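Local coordinates for protein ATP-dependent helicase FUN30 (Saccharomyces cerevisiae S288c, PDB 5GN1) that hydrolyses ATP to remodel nucleosomes in DNA repair and heterochromatin organization, represented here by the C-terminal part of its ATPase domain, at residues 208-213 against 280-285; 259-264 against 286-291. All coordinates share one frame; numbering follows the deposited sequence. Where two conformers were deposited one is given.

How the contacts relate
Contacts 1 and 2 lie side by side in the C-terminal RecA-like lobe, their centres about 8 Å apart, where strands of its parallel sheet run out into loops. Strands 205-209 and 256-260, neighbours in that sheet, bring residues 208-213 and 259-264 together through the backbone, with Ser209 O to Thr261 N at 3.0 Å. On the partner side, residues 280-285 run straight into helix 285-292, which holds 286-291. Along the chain the segments alternate: 208-213, 259-264, 280-285, 286-291. The loop following strand 275-278 is thus hydrogen-bonded to the end of 205-209, while the helix packs, partly through waters, on the turn after 256-260, setting motif V beside the start of motif VI.

Contact 1 (208-213 against 280-285); sequences FSLFTQ and DQSFNP
Asp280 reaches across to the end of strand 205-209 and grips it with both carboxylate oxygens. OD2 takes a very short hydrogen bond from Ser209 OG, 2.5 Å, while OD1 accepts from Leu210 N at 2.9 Å through its syn lone pair, the N-H...O angle being 164°. Chi1 of 48° sets CG between the backbone N and the carbonyl carbon; chi2 then turns one oxygen to each donor. Ser209 OG in turn accepts from Phe211 N at 3.0 Å, forming an ST turn that links the strand to helix 212-224. Phe211 brings the edge of its ring to this buried cluster of hydrogen bonds: CD1 lies 3.7 Å from Asp280 OD1, with Asp280 CG near the ring plane and the two planes 67° apart. An alanine in place of Asp280 would probably leave Ser209 OG and Leu210 N without their acceptor and open a gap beside the Phe211 ring. The other side is looser and partly exposed. There Leu210 CD1 rests on backbone and side-chain carbon of Ser282, 3.6 Å from its CA, and near Gln281 O, without a polar bond; Arg108 and Asp341 also touch this leucine. Farther on, Asn284 N-caps helix 285-292. The loop after strand 275-278 is thus pinned to the C-terminal end of neighbouring parallel strand 205-209 and its ST turn, in the RecA-like C-terminal lobe of a SNF2-family ATPase.

Contact 2 (259-264 against 286-291); sequences LSTKAG and HDDRQA
The carboxylate of Asp288 and the amide of Gln290 are the flat groups of helix 285-292 that meet the turn at 261-264. At the carboxylate, OD1 lies 3.6 Å from the methyl CG2 of Thr261, while OD2 is held by Ser282 N. The Gln290 amide has a longer approach, NE2 lying 3.9 Å from Gly264 O, with no hydrogen bond between them. Within the helix, chi1 of Gln290 (-83°, CG anti to the carbonyl carbon) sets CG over one face of the His286 ring, 3.5 Å above its plane and displaced toward the rim.

Thr261 divides its two branches between polar and apolar tasks. With OG1 beside the backbone N (chi1 -61°), CG2 stands anti to that N and packs against Asp287 O and CB as well as Asp288 OD1. The hydroxyl donates to a water at 2.8 Å from OG1, and this water donates onward to Asp288 OD1. A second water donates to both Thr261 O, 2.7 Å away, and Asp287 O, 2.8 Å away, so two backbone carbonyls that already accept Gly264 N and Ala291 N are bridged. No direct hydrogen bond crosses the contact.

Gly264 brings the two backbones close, its CA 3.8 Å from Ala291 CA; a beta carbon on the glycine would collide with Ala291 N. Nearby, Gln290 O is taken by Arg294 NE.

The sequence STKAG begins helicase motif V, and motif VI begins within the helix, at Gln290 and Ala291. Strand 256-260 delivers the 3-10 turn against the helix, while Phe208 of the adjacent strand 205-209 touches both Thr261 and Ala291, so sheet, turn and helix meet in one place.

Contact 1 (208-213 against 280-285)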
loop_
_atom_site.group_PDB
_atom_site.type_symbol
_atom_site.label_atom_id
_atom_site.label_comp_id
_atom_site.label_asym_id
_atom_site.label_seq_id
_atom_site.Cartn_x
_atom_site.Cartn_y
_atom_site.Cartn_z
ATOM N N PHE A 208 0.098 -9.235 -4.394
ATOM C CA PHE A 208 -0.028 -9.198 -2.939
ATOM C C PHE A 208 0.429 -7.854 -2.381
ATOM O O PHE A 208 1.443 -7.306 -2.826
ATOM C CB PHE A 208 0.817 -10.295 -2.285
ATOM C CG PHE A 208 0.287 -11.664 -2.487
ATOM C CD1 PHE A 208 -0.699 -12.160 -1.658
ATOM C CD2 PHE A 208 0.788 -12.472 -3.502
ATOM C CE1 PHE A 208 -1.199 -13.446 -1.844
ATOM C CE2 PHE A 208 0.306 -13.757 -3.689
ATOM C CZ PHE A 208 -0.687 -14.246 -2.861
ATOM N N SER A 209 -0.291 -7.347 -1.372
ATOM C CA SER A 209 0.149 -6.166 -0.638
ATOM C C SER A 209 -0.172 -6.319 0.841
ATOM O O SER A 209 -1.186 -6.913 1.214
ATOM C CB SER A 209 -0.507 -4.869 -1.149
ATOM O OG SER A 209 -0.058 -3.760 -0.379
ATOM N N LEU A 210 0.699 -5.758 1.679
ATOM C CA LEU A 210 0.440 -5.710 3.113
ATOM C C LEU A 210 -0.527 -4.602 3.491
ATOM O O LEU A 210 -0.927 -4.523 4.657
ATOM C CB LEU A 210 1.749 -5.532 3.894
ATOM C CG LEU A 210 2.544 -6.817 4.152
ATOM C CD1 LEU A 210 3.912 -6.507 4.735
ATOM C CD2 LEU A 210 1.771 -7.746 5.077
ATOM N N PHE A 211 -0.922 -3.764 2.536
ATOM C CA PHE A 211 -1.724 -2.574 2.795
ATOM C C PHE A 211 -3.036 -2.700 2.038
ATOM O O PHE A 211 -3.035 -2.739 0.802
ATOM C CB PHE A 211 -0.987 -1.305 2.349
ATOM C CG PHE A 211 0.263 -1.011 3.125
ATOM C CD1 PHE A 211 1.491 -1.508 2.713
ATOM C CD2 PHE A 211 0.216 -0.209 4.263
ATOM C CE1 PHE A 211 2.654 -1.227 3.434
ATOM C CE2 PHE A 211 1.369 0.086 4.984
ATOM C CZ PHE A 211 2.589 -0.425 4.572
ATOM N N THR A 212 -4.153 -2.747 2.768
ATOM C CA THR A 212 -5.450 -2.718 2.091
ATOM C C THR A 212 -5.670 -1.410 1.348
ATOM O O THR A 212 -6.348 -1.393 0.314
ATOM C CB THR A 212 -6.593 -2.955 3.084
ATOM O OG1 THR A 212 -6.434 -2.096 4.217
ATOM C CG2 THR A 212 -6.609 -4.411 3.538
ATOM N N GLN A 213 -5.095 -0.305 1.849
ATOM C CA GLN A 213 -5.174 0.971 1.134
ATOM C C GLN A 213 -4.526 0.890 -0.242
ATOM O O GLN A 213 -4.979 1.541 -1.197
ATOM C CB GLN A 213 -4.497 2.070 1.944
ATOM C CG GLN A 213 -5.175 2.486 3.231
ATOM C CD GLN A 213 -4.283 3.436 4.024
ATOM O OE1 GLN A 213 -3.213 3.049 4.508
ATOM N NE2 GLN A 213 -4.709 4.681 4.145
ATOM N N ASP A 280 4.721 -4.933 -2.154
ATOM C CA ASP A 280 5.514 -4.365 -1.072
ATOM C C ASP A 280 5.897 -5.514 -0.158
ATOM O O ASP A 280 5.052 -6.348 0.180
ATOM C CB ASP A 280 4.733 -3.274 -0.317
ATOM C CG ASP A 280 3.317 -3.718 0.061
ATOM O OD1 ASP A 280 3.167 -4.375 1.117
ATOM O OD2 ASP A 280 2.365 -3.427 -0.714
ATOM N N GLN A 281 7.169 -5.588 0.199
ATOM C CA GLN A 281 7.597 -6.801 0.865
ATOM C C GLN A 281 7.279 -6.746 2.355
ATOM O O GLN A 281 7.052 -5.687 2.937
ATOM C CB GLN A 281 9.089 -7.038 0.642
ATOM C CG GLN A 281 9.975 -6.017 1.302
ATOM C CD GLN A 281 11.399 -6.066 0.776
ATOM O OE1 GLN A 281 12.000 -5.020 0.493
ATOM N NE2 GLN A 281 11.942 -7.276 0.630
ATOM N N SER A 282 7.235 -7.923 2.957
ATOM C CA SER A 282 7.102 -8.065 4.391
ATOM C C SER A 282 8.480 -8.106 5.043
ATOM O O SER A 282 9.462 -8.554 4.441
ATOM C CB SER A 282 6.327 -9.341 4.728
ATOM O OG SER A 282 6.308 -9.570 6.124
ATOM N N PHE A 283 8.547 -7.625 6.290
ATOM C CA PHE A 283 9.792 -7.745 7.044
ATOM C C PHE A 283 10.066 -9.183 7.457
ATOM O O PHE A 283 11.210 -9.503 7.790
ATOM C CB PHE A 283 9.771 -6.841 8.281
ATOM C CG PHE A 283 11.108 -6.743 8.988
ATOM C CD1 PHE A 283 12.107 -5.910 8.500
ATOM C CD2 PHE A 283 11.356 -7.471 10.148
ATOM C CE1 PHE A 283 13.342 -5.813 9.149
ATOM C CE2 PHE A 283 12.581 -7.377 10.802
ATOM C CZ PHE A 283 13.572 -6.545 10.299
ATOM N N ASN A 284 9.053 -10.053 7.435
ATOM C CA ASN A 284 9.249 -11.482 7.640
ATOM C C ASN A 284 9.145 -12.198 6.296
ATOM O O ASN A 284 8.042 -12.296 5.741
ATOM C CB ASN A 284 8.224 -12.042 8.624
ATOM C CG ASN A 284 8.447 -13.524 8.934
ATOM O OD1 ASN A 284 9.399 -14.139 8.442
ATOM N ND2 ASN A 284 7.568 -14.099 9.755
ATOM N N PRO A 285 10.248 -12.694 5.737
ATOM C CA PRO A 285 10.178 -13.362 4.424
ATOM C C PRO A 285 9.244 -14.558 4.378
ATOM O O PRO A 285 8.802 -14.924 3.284
ATOM C CB PRO A 285 11.634 -13.783 4.171
ATOM C CG PRO A 285 12.446 -12.753 4.925
ATOM C CD PRO A 285 11.635 -12.405 6.148
#

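Contact 2 (259-264 against 286-291)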
loop_
_atom_site.group_PDB
_atom_site.type_symbol
_atom_site.label_atom_id
_atom_site.label_comp_id
_atom_site.label_asym_id
_atom_site.label_seq_id
_atom_site.Cartn_x
_atom_site.Cartn_y
_atom_site.Cartn_z
ATOM N N LEU A 259 -4.647 -9.611 -3.620
ATOM C CA LEU A 259 -4.840 -10.212 -2.303
ATOM C C LEU A 259 -3.990 -9.498 -1.270
ATOM O O LEU A 259 -2.955 -8.907 -1.596
ATOM C CB LEU A 259 -4.438 -11.702 -2.250
ATOM C CG LEU A 259 -5.039 -12.682 -3.257
ATOM C CD1 LEU A 259 -4.042 -12.955 -4.353
ATOM C CD2 LEU A 259 -5.422 -13.990 -2.542
ATOM N N SER A 260 -4.426 -9.567 -0.013
ATOM C CA SER A 260 -3.534 -9.193 1.076
ATOM C C SER A 260 -2.506 -10.300 1.280
ATOM O O SER A 260 -2.790 -11.484 1.086
ATOM C CB SER A 260 -4.305 -8.942 2.374
ATOM O OG SER A 260 -5.129 -10.042 2.705
ATOM N N THR A 261 -1.290 -9.898 1.651
ATOM C CA THR A 261 -0.230 -10.871 1.895
ATOM C C THR A 261 -0.644 -11.887 2.953
ATOM O O THR A 261 -0.279 -13.062 2.855
ATOM C CB THR A 261 1.042 -10.129 2.280
ATOM O OG1 THR A 261 1.403 -9.280 1.188
ATOM C CG2 THR A 261 2.183 -11.083 2.562
ATOM N N LYS A 262 -1.457 -11.468 3.926
ATOM C CA LYS A 262 -1.979 -12.385 4.937
ATOM C C LYS A 262 -2.869 -13.471 4.332
ATOM O O LYS A 262 -3.015 -14.541 4.935
ATOM C CB LYS A 262 -2.735 -11.596 6.025
ATOM C CG LYS A 262 -3.945 -10.774 5.537
ATOM C CD LYS A 262 -4.457 -9.750 6.588
ATOM C CE LYS A 262 -5.812 -9.072 6.207
ATOM N NZ LYS A 262 -5.860 -7.923 5.205
ATOM N N ALA A 263 -3.446 -13.249 3.140
ATOM C CA ALA A 263 -4.151 -14.351 2.487
ATOM C C ALA A 263 -3.213 -15.500 2.159
ATOM O O ALA A 263 -3.675 -16.636 1.994
ATOM C CB ALA A 263 -4.876 -13.879 1.216
ATOM N N GLY A 264 -1.903 -15.240 2.082
ATOM C CA GLY A 264 -0.948 -16.324 1.991
ATOM C C GLY A 264 -1.139 -17.371 3.068
ATOM O O GLY A 264 -0.772 -18.535 2.881
ATOM N N HIS A 286 8.944 -15.186 5.515
ATOM C CA HIS A 286 8.028 -16.323 5.518
ATOM C C HIS A 286 6.655 -15.936 4.979
ATOM O O HIS A 286 5.983 -16.750 4.330
ATOM C CB HIS A 286 7.919 -16.876 6.939
ATOM C CG HIS A 286 6.890 -17.948 7.100
ATOM N ND1 HIS A 286 7.100 -19.250 6.697
ATOM C CD2 HIS A 286 5.644 -17.914 7.629
ATOM C CE1 HIS A 286 6.026 -19.970 6.968
ATOM N NE2 HIS A 286 5.127 -19.184 7.533
ATOM N N ASP A 287 6.226 -14.698 5.238
ATOM C CA ASP A 287 4.932 -14.229 4.751
ATOM C C ASP A 287 4.899 -14.148 3.230
ATOM O O ASP A 287 3.913 -14.549 2.608
ATOM C CB ASP A 287 4.609 -12.861 5.348
ATOM C CG ASP A 287 4.456 -12.903 6.853
ATOM O OD1 ASP A 287 4.185 -13.997 7.393
ATOM O OD2 ASP A 287 4.599 -11.835 7.484
ATOM N N ASP A 288 5.962 -13.630 2.616
ATOM C CA ASP A 288 5.983 -13.506 1.162
ATOM C C ASP A 288 6.207 -14.849 0.478
ATOM O O ASP A 288 5.800 -15.023 -0.678
ATOM C CB ASP A 288 7.056 -12.516 0.717
ATOM C CG ASP A 288 6.733 -11.084 1.115
ATOM O OD1 ASP A 288 5.555 -10.806 1.429
ATOM O OD2 ASP A 288 7.665 -10.240 1.122
ATOM N N ARG A 289 6.788 -15.798 1.197
ATOM C CA ARG A 289 6.962 -17.136 0.677
ATOM C C ARG A 289 5.593 -17.819 0.730
ATOM O O ARG A 289 5.199 -18.447 -0.200
ATOM C CB ARG A 289 8.036 -17.914 1.428
ATOM C CG ARG A 289 9.452 -17.506 1.055
ATOM C CD ARG A 289 10.565 -18.096 1.923
ATOM N NE ARG A 289 11.745 -17.232 1.885
ATOM C CZ ARG A 289 12.890 -17.455 2.519
ATOM N NH1 ARG A 289 13.056 -18.531 3.253
ATOM N NH2 ARG A 289 13.864 -16.580 2.423
ATOM N N GLN A 290 4.889 -17.665 1.825
ATOM C CA GLN A 290 3.538 -18.204 1.962
ATOM C C GLN A 290 2.608 -17.657 0.886
ATOM O O GLN A 290 1.800 -18.402 0.326
ATOM C CB GLN A 290 2.974 -17.889 3.348
ATOM C CG GLN A 290 3.419 -18.861 4.438
ATOM C CD GLN A 290 2.819 -20.241 4.247
ATOM O OE1 GLN A 290 3.245 -21.008 3.379
ATOM N NE2 GLN A 290 1.809 -20.555 5.043
ATOM N N ALA A 291 2.693 -16.355 0.607
ATOM C CA ALA A 291 1.916 -15.758 -0.471
ATOM C C ALA A 291 2.269 -16.383 -1.816
ATOM O O ALA A 291 1.385 -16.803 -2.568
ATOM C CB ALA A 291 2.142 -14.243 -0.491
HETATM O O HOH W 1 4.088 -8.568 1.201
HETATM O O HOH W 2 1.465 -14.807 3.878
#